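Local coordinates for E3 SUMO-protein ligase SIZ1 (Saccharomyces cerevisiae, PDB 3I2D) that acts as an E3 ligase that promotes attachment of the ubiquitin-like modifier SUMO to septins and to the replication clamp PCNA, at residues F141-R146 with V184-A189; V150-N155 with K167-T172. All coordinates share one frame; numbering follows the deposited sequence.

Interaction 1. Residues F141-R146 with V184-A189; sequences FPNELR and VELIYA
Pro142, whose CG lies 4.3 Å from Ala189 CB across the contact, also lays its own CB over the centre of one face of the Phe141 ring, 4.1 Å above the plane. The peptide bond between Phe141 and Pro142 is cis, a form that proline tolerates better than other residues. The end of the Tyr188 side chain leads away from 141-146; the side chain touches Val87, Thr90 and Pro140, and its hydroxyl is hydrogen-bonded to Glu88 N. Strands 143-146 and 184-189 are antiparallel neighbours in one sheet of the PINIT domain.

Glu144 with Ile187 and Arg146 with Glu185 are the hydrogen-bonded pairs, each joined by two backbone bonds. Ile187 N to Glu144 O, at 2.9 Å, is nearly straight (173° at the hydrogen). Leu145 and Leu186 form the intervening non-hydrogen-bonded pair. Past the last direct bonds a water joins the strands, giving a hydrogen to Pro142 O and accepting one from Ala189 N (3.0 Å).

The two faces differ in chemistry. Leu145 and Leu186 point to the buried face, which suits branched apolar side chains: Leu186 packs on Val87 of strand 74-90, while Leu145 is met by residues of 150-155 and 167-172. Leu145 has CG anti to the backbone N (chi1 -175°), and its CD1 reaches both Val184 CG1 at 3.9 Å and Leu186 CD1 at 4.0 Å. The side chains of Leu186 and Asn143 cross, with Leu186 CD1 beside Asn143 CB and OD1; Asn143 ND2 is hydrogen-bonded to Pro140 O. The other face is partly exposed and carries the charged Glu144, Arg146 and Glu185, with Ile187 as its apolar member. There the extended Arg146 chain brings NE to Glu144 OE2 in a salt bridge of 3.0 Å, whose hydrogen bond is weak.

Interaction 2. Residues V150-N155 with K167-T172; sequences VQIKDN and KPADLT
Ile152 and Leu171 meet at a hydrophobic seam of the PINIT domain, where the chain leaving strand 150-151, at the edge of one antiparallel sheet, comes up against strand 169-170, at the edge of the other. No clear hydrogen bond joins the two segments, and side-chain packing carries the contact. Ile152 aims its side chain at 167-172 and uses both branches. Its CD1 meets Leu171 CD2, the two side chains crossing at a slant. CG2, anti to the backbone N, lies 3.8 Å from Asp170 O and 4.3 Å from Ala169 CB. A beta-branched isoleucine suits this place because one residue can cover three successive residues, while Ala169 offers only its methyl, CB, to Ile152 CG2. The CB of Leu171 points away from 150-155, yet a chi1 of -50° sets CG beside the backbone N, and CD2 beyond it reaches Ile152.

At the other end, Asp154 is the centre of an inverse gamma turn, closed by a weak bond from Asn155 N to Lys153 O. The carbonyl oxygen Asp154 O lies 3.3 Å from Lys167 CE. The Lys167 chain is extended beyond CG, and its NZ is hydrogen-bonded to Phe159 O.

Asp170 braces 167-172 from within. Asp170 OD1 accepts a hydrogen bond from Thr172 OG1 at 2.7 Å, nearly along the C-O axis, and a weaker one from Thr172 N, while OD2 makes a salt bridge to Arg118; a short carboxylate can serve all three donors.

Strand 117-125 runs beside 169-170, bonding Ala169 to Leu121 and Leu171 to Leu119 through their backbones, and strand 143-147 contributes Leu145 and Cys147 against Ile152.

Interaction 2 is nested in the chain loop that interaction 1 closes, and their centres lie 11 Å apart. Strand 143-147 joins them: on one edge it pairs with 184-189, and on the other it meets 150-151, where Ile152 N lies 2.9 Å from Leu145 O, a probable hydrogen bond. Leu145 also packs on Ala169 and Leu171, and Val184 touches Leu171, so the buried face of interaction 1 runs on into the seam of interaction 2 and brings the two sheets together. Both contacts belong to the PINIT domain and lie away from the zinc site of the SP-RING, formed by Cys268, His270, Cys291 and Cys294.

Interaction 1. Residues F141-R146 with V184-A189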
loop_
_atom_site.group_PDB
_atom_site.type_symbol
_atom_site.label_atom_id
_atom_site.label_comp_id
_atom_site.label_asym_id
_atom_site.label_seq_id
_atom_site.Cartn_x
_atom_site.Cartn_y
_atom_site.Cartn_z
ATOM N N PHE A 141 10.795 -16.440 11.298
ATOM C CA PHE A 141 12.182 -16.002 11.393
ATOM C C PHE A 141 12.927 -16.932 12.342
ATOM O O PHE A 141 12.418 -17.287 13.399
ATOM C CB PHE A 141 12.245 -14.581 11.942
ATOM C CG PHE A 141 13.633 -14.013 12.003
ATOM C CD1 PHE A 141 14.140 -13.265 10.938
ATOM C CD2 PHE A 141 14.435 -14.210 13.133
ATOM C CE1 PHE A 141 15.421 -12.717 10.998
ATOM C CE2 PHE A 141 15.725 -13.665 13.206
ATOM C CZ PHE A 141 16.217 -12.919 12.138
ATOM N N PRO A 142 14.139 -17.356 11.975
ATOM C CA PRO A 142 14.879 -17.031 10.750
ATOM C C PRO A 142 14.424 -17.911 9.576
ATOM O O PRO A 142 13.818 -18.972 9.772
ATOM C CB PRO A 142 16.318 -17.329 11.145
ATOM C CG PRO A 142 16.126 -18.607 11.984
ATOM C CD PRO A 142 14.900 -18.287 12.832
ATOM N N ASN A 143 14.715 -17.481 8.357
ATOM C CA ASN A 143 14.337 -18.280 7.204
ATOM C C ASN A 143 15.237 -18.002 6.024
ATOM O O ASN A 143 15.975 -17.024 5.997
ATOM C CB ASN A 143 12.873 -18.020 6.817
ATOM C CG ASN A 143 12.679 -16.723 6.026
ATOM O OD1 ASN A 143 13.199 -16.573 4.929
ATOM N ND2 ASN A 143 11.906 -15.794 6.580
ATOM N N GLU A 144 15.200 -18.900 5.062
ATOM C CA GLU A 144 15.961 -18.727 3.846
ATOM C C GLU A 144 15.091 -19.223 2.720
ATOM O O GLU A 144 14.701 -20.388 2.700
ATOM C CB GLU A 144 17.255 -19.514 3.859
ATOM C CG GLU A 144 17.968 -19.370 2.540
ATOM C CD GLU A 144 19.391 -19.842 2.598
ATOM O OE1 GLU A 144 20.157 -19.278 3.418
ATOM O OE2 GLU A 144 19.733 -20.772 1.824
ATOM N N LEU A 145 14.772 -18.325 1.797
ATOM C CA LEU A 145 13.927 -18.668 0.664
ATOM C C LEU A 145 14.761 -18.801 -0.602
ATOM O O LEU A 145 15.614 -17.955 -0.901
ATOM C CB LEU A 145 12.859 -17.597 0.460
ATOM C CG LEU A 145 11.815 -17.860 -0.621
ATOM C CD1 LEU A 145 10.947 -19.058 -0.250
ATOM C CD2 LEU A 145 10.968 -16.623 -0.775
ATOM N N ARG A 146 14.510 -19.880 -1.334
ATOM C CA ARG A 146 15.209 -20.140 -2.577
ATOM C C ARG A 146 14.219 -20.466 -3.674
ATOM O O ARG A 146 13.211 -21.146 -3.450
ATOM C CB ARG A 146 16.178 -21.311 -2.422
ATOM C CG ARG A 146 17.519 -20.949 -1.847
ATOM C CD ARG A 146 18.370 -22.188 -1.590
ATOM N NE ARG A 146 19.660 -21.801 -1.032
ATOM C CZ ARG A 146 20.630 -21.214 -1.730
ATOM N NH1 ARG A 146 20.463 -20.956 -3.021
ATOM N NH2 ARG A 146 21.759 -20.856 -1.134
ATOM N N VAL A 184 10.539 -23.998 -5.488
ATOM C CA VAL A 184 10.635 -23.023 -4.419
ATOM C C VAL A 184 10.863 -23.769 -3.128
ATOM O O VAL A 184 10.200 -24.764 -2.858
ATOM C CB VAL A 184 9.343 -22.226 -4.270
ATOM C CG1 VAL A 184 9.468 -21.265 -3.106
ATOM C CG2 VAL A 184 9.056 -21.477 -5.547
ATOM N N GLU A 185 11.791 -23.288 -2.319
ATOM C CA GLU A 185 12.053 -23.947 -1.056
ATOM C C GLU A 185 12.236 -22.939 0.071
ATOM O O GLU A 185 13.023 -21.998 -0.049
ATOM C CB GLU A 185 13.297 -24.813 -1.187
ATOM C CG GLU A 185 13.457 -25.844 -0.094
ATOM C CD GLU A 185 14.605 -26.797 -0.378
ATOM O OE1 GLU A 185 14.585 -27.456 -1.449
ATOM O OE2 GLU A 185 15.527 -26.882 0.466
ATOM N N LEU A 186 11.482 -23.123 1.152
ATOM C CA LEU A 186 11.590 -22.254 2.320
ATOM C C LEU A 186 12.195 -23.051 3.468
ATOM O O LEU A 186 11.649 -24.062 3.900
ATOM C CB LEU A 186 10.226 -21.730 2.768
ATOM C CG LEU A 186 10.283 -20.884 4.050
ATOM C CD1 LEU A 186 10.836 -19.492 3.756
ATOM C CD2 LEU A 186 8.888 -20.769 4.630
ATOM N N ILE A 187 13.332 -22.592 3.952
ATOM C CA ILE A 187 13.992 -23.244 5.057
ATOM C C ILE A 187 13.767 -22.385 6.291
ATOM O O ILE A 187 14.109 -21.205 6.299
ATOM C CB ILE A 187 15.494 -23.348 4.812
ATOM C CG1 ILE A 187 15.751 -24.191 3.561
ATOM C CG2 ILE A 187 16.178 -23.946 6.027
ATOM C CD1 ILE A 187 17.207 -24.360 3.262
ATOM N N TYR A 188 13.176 -22.969 7.327
ATOM C CA TYR A 188 12.933 -22.244 8.564
ATOM C C TYR A 188 13.509 -22.996 9.752
ATOM O O TYR A 188 14.005 -24.121 9.613
ATOM C CB TYR A 188 11.439 -22.034 8.750
ATOM C CG TYR A 188 10.632 -23.300 8.661
ATOM C CD1 TYR A 188 10.254 -23.991 9.806
ATOM C CD2 TYR A 188 10.237 -23.801 7.423
ATOM C CE1 TYR A 188 9.486 -25.164 9.716
ATOM C CE2 TYR A 188 9.476 -24.963 7.322
ATOM C CZ TYR A 188 9.103 -25.642 8.471
ATOM O OH TYR A 188 8.371 -26.802 8.371
ATOM N N ALA A 189 13.436 -22.375 10.923
ATOM C CA ALA A 189 13.965 -22.983 12.140
ATOM C C ALA A 189 13.381 -22.374 13.399
ATOM O O ALA A 189 13.113 -21.187 13.446
ATOM C CB ALA A 189 15.479 -22.834 12.175
HETATM O O HOH W 1 11.777 -19.899 11.402
#

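Interaction 2. Residues V150-N155 with K167-T172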
loop_
_atom_site.group_PDB
_atom_site.type_symbol
_atom_site.label_atom_id
_atom_site.label_comp_id
_atom_site.label_asym_id
_atom_site.label_seq_id
_atom_site.Cartn_x
_atom_site.Cartn_y
_atom_site.Cartn_z
ATOM N N VAL A 150 18.264 -20.467 -6.192
ATOM C CA VAL A 150 18.804 -19.125 -5.935
ATOM C C VAL A 150 18.133 -18.509 -4.705
ATOM O O VAL A 150 16.905 -18.564 -4.560
ATOM C CB VAL A 150 18.564 -18.156 -7.118
ATOM C CG1 VAL A 150 19.374 -16.879 -6.914
ATOM C CG2 VAL A 150 18.924 -18.823 -8.425
ATOM N N GLN A 151 18.933 -17.913 -3.824
ATOM C CA GLN A 151 18.380 -17.296 -2.626
ATOM C C GLN A 151 17.757 -15.954 -2.958
ATOM O O GLN A 151 18.379 -15.106 -3.587
ATOM C CB GLN A 151 19.439 -17.085 -1.547
ATOM C CG GLN A 151 18.802 -16.739 -0.202
ATOM C CD GLN A 151 19.766 -16.124 0.789
ATOM O OE1 GLN A 151 20.114 -14.946 0.687
ATOM N NE2 GLN A 151 20.209 -16.922 1.756
ATOM N N ILE A 152 16.525 -15.768 -2.503
ATOM C CA ILE A 152 15.774 -14.549 -2.744
ATOM C C ILE A 152 15.889 -13.531 -1.609
ATOM O O ILE A 152 15.348 -13.731 -0.523
ATOM C CB ILE A 152 14.300 -14.900 -2.972
ATOM C CG1 ILE A 152 14.176 -15.700 -4.262
ATOM C CG2 ILE A 152 13.451 -13.652 -3.010
ATOM C CD1 ILE A 152 12.838 -16.342 -4.422
ATOM N N LYS A 153 16.608 -12.444 -1.879
ATOM C CA LYS A 153 16.797 -11.361 -0.916
ATOM C C LYS A 153 15.406 -10.816 -0.620
ATOM O O LYS A 153 14.555 -10.798 -1.506
ATOM C CB LYS A 153 17.673 -10.263 -1.541
ATOM C CG LYS A 153 17.970 -9.059 -0.641
ATOM C CD LYS A 153 18.954 -8.100 -1.323
ATOM C CE LYS A 153 19.264 -6.889 -0.454
ATOM N NZ LYS A 153 20.252 -5.983 -1.102
ATOM N N ASP A 154 15.158 -10.385 0.610
ATOM C CA ASP A 154 13.837 -9.857 0.943
ATOM C C ASP A 154 13.679 -8.440 0.393
ATOM O O ASP A 154 13.413 -7.490 1.134
ATOM C CB ASP A 154 13.622 -9.869 2.463
ATOM C CG ASP A 154 13.732 -11.271 3.064
ATOM O OD1 ASP A 154 13.104 -12.210 2.519
ATOM O OD2 ASP A 154 14.438 -11.421 4.090
ATOM N N ASN A 155 13.834 -8.315 -0.920
ATOM C CA ASN A 155 13.732 -7.026 -1.586
ATOM C C ASN A 155 12.734 -7.012 -2.750
ATOM O O ASN A 155 12.902 -7.730 -3.747
ATOM C CB ASN A 155 15.115 -6.603 -2.087
ATOM C CG ASN A 155 15.540 -5.250 -1.552
ATOM O OD1 ASN A 155 15.017 -4.211 -1.961
ATOM N ND2 ASN A 155 16.490 -5.256 -0.621
ATOM N N LYS A 167 6.735 -8.776 4.574
ATOM C CA LYS A 167 6.322 -8.372 3.237
ATOM C C LYS A 167 6.553 -9.538 2.310
ATOM O O LYS A 167 7.461 -10.343 2.530
ATOM C CB LYS A 167 7.110 -7.144 2.762
ATOM C CG LYS A 167 8.615 -7.340 2.639
ATOM C CD LYS A 167 9.329 -5.997 2.511
ATOM C CE LYS A 167 10.843 -6.142 2.598
ATOM N NZ LYS A 167 11.561 -4.846 2.380
ATOM N N PRO A 168 5.732 -9.656 1.261
ATOM C CA PRO A 168 5.877 -10.759 0.304
ATOM C C PRO A 168 7.241 -10.789 -0.407
ATOM O O PRO A 168 7.949 -9.776 -0.495
ATOM C CB PRO A 168 4.722 -10.516 -0.660
ATOM C CG PRO A 168 4.657 -9.020 -0.708
ATOM C CD PRO A 168 4.781 -8.652 0.758
ATOM N N ALA A 169 7.596 -11.961 -0.917
ATOM C CA ALA A 169 8.858 -12.138 -1.615
ATOM C C ALA A 169 8.635 -12.280 -3.125
ATOM O O ALA A 169 7.803 -13.057 -3.566
ATOM C CB ALA A 169 9.576 -13.356 -1.066
ATOM N N ASP A 170 9.386 -11.506 -3.900
ATOM C CA ASP A 170 9.304 -11.513 -5.357
ATOM C C ASP A 170 10.091 -12.689 -5.930
ATOM O O ASP A 170 11.323 -12.643 -5.951
ATOM C CB ASP A 170 9.914 -10.220 -5.907
ATOM C CG ASP A 170 9.422 -9.882 -7.306
ATOM O OD1 ASP A 170 9.051 -10.814 -8.048
ATOM O OD2 ASP A 170 9.410 -8.684 -7.671
ATOM N N LEU A 171 9.393 -13.727 -6.398
ATOM C CA LEU A 171 10.044 -14.908 -6.998
ATOM C C LEU A 171 10.334 -14.705 -8.489
ATOM O O LEU A 171 11.236 -15.321 -9.048
ATOM C CB LEU A 171 9.149 -16.152 -6.903
ATOM C CG LEU A 171 8.506 -16.581 -5.596
ATOM C CD1 LEU A 171 7.585 -17.755 -5.860
ATOM C CD2 LEU A 171 9.568 -16.947 -4.608
ATOM N N THR A 172 9.540 -13.844 -9.113
ATOM C CA THR A 172 9.595 -13.552 -10.539
ATOM C C THR A 172 10.910 -13.537 -11.306
ATOM O O THR A 172 11.027 -14.200 -12.335
ATOM C CB THR A 172 8.876 -12.262 -10.813
ATOM O OG1 THR A 172 7.745 -12.173 -9.936
ATOM C CG2 THR A 172 8.390 -12.239 -12.245
#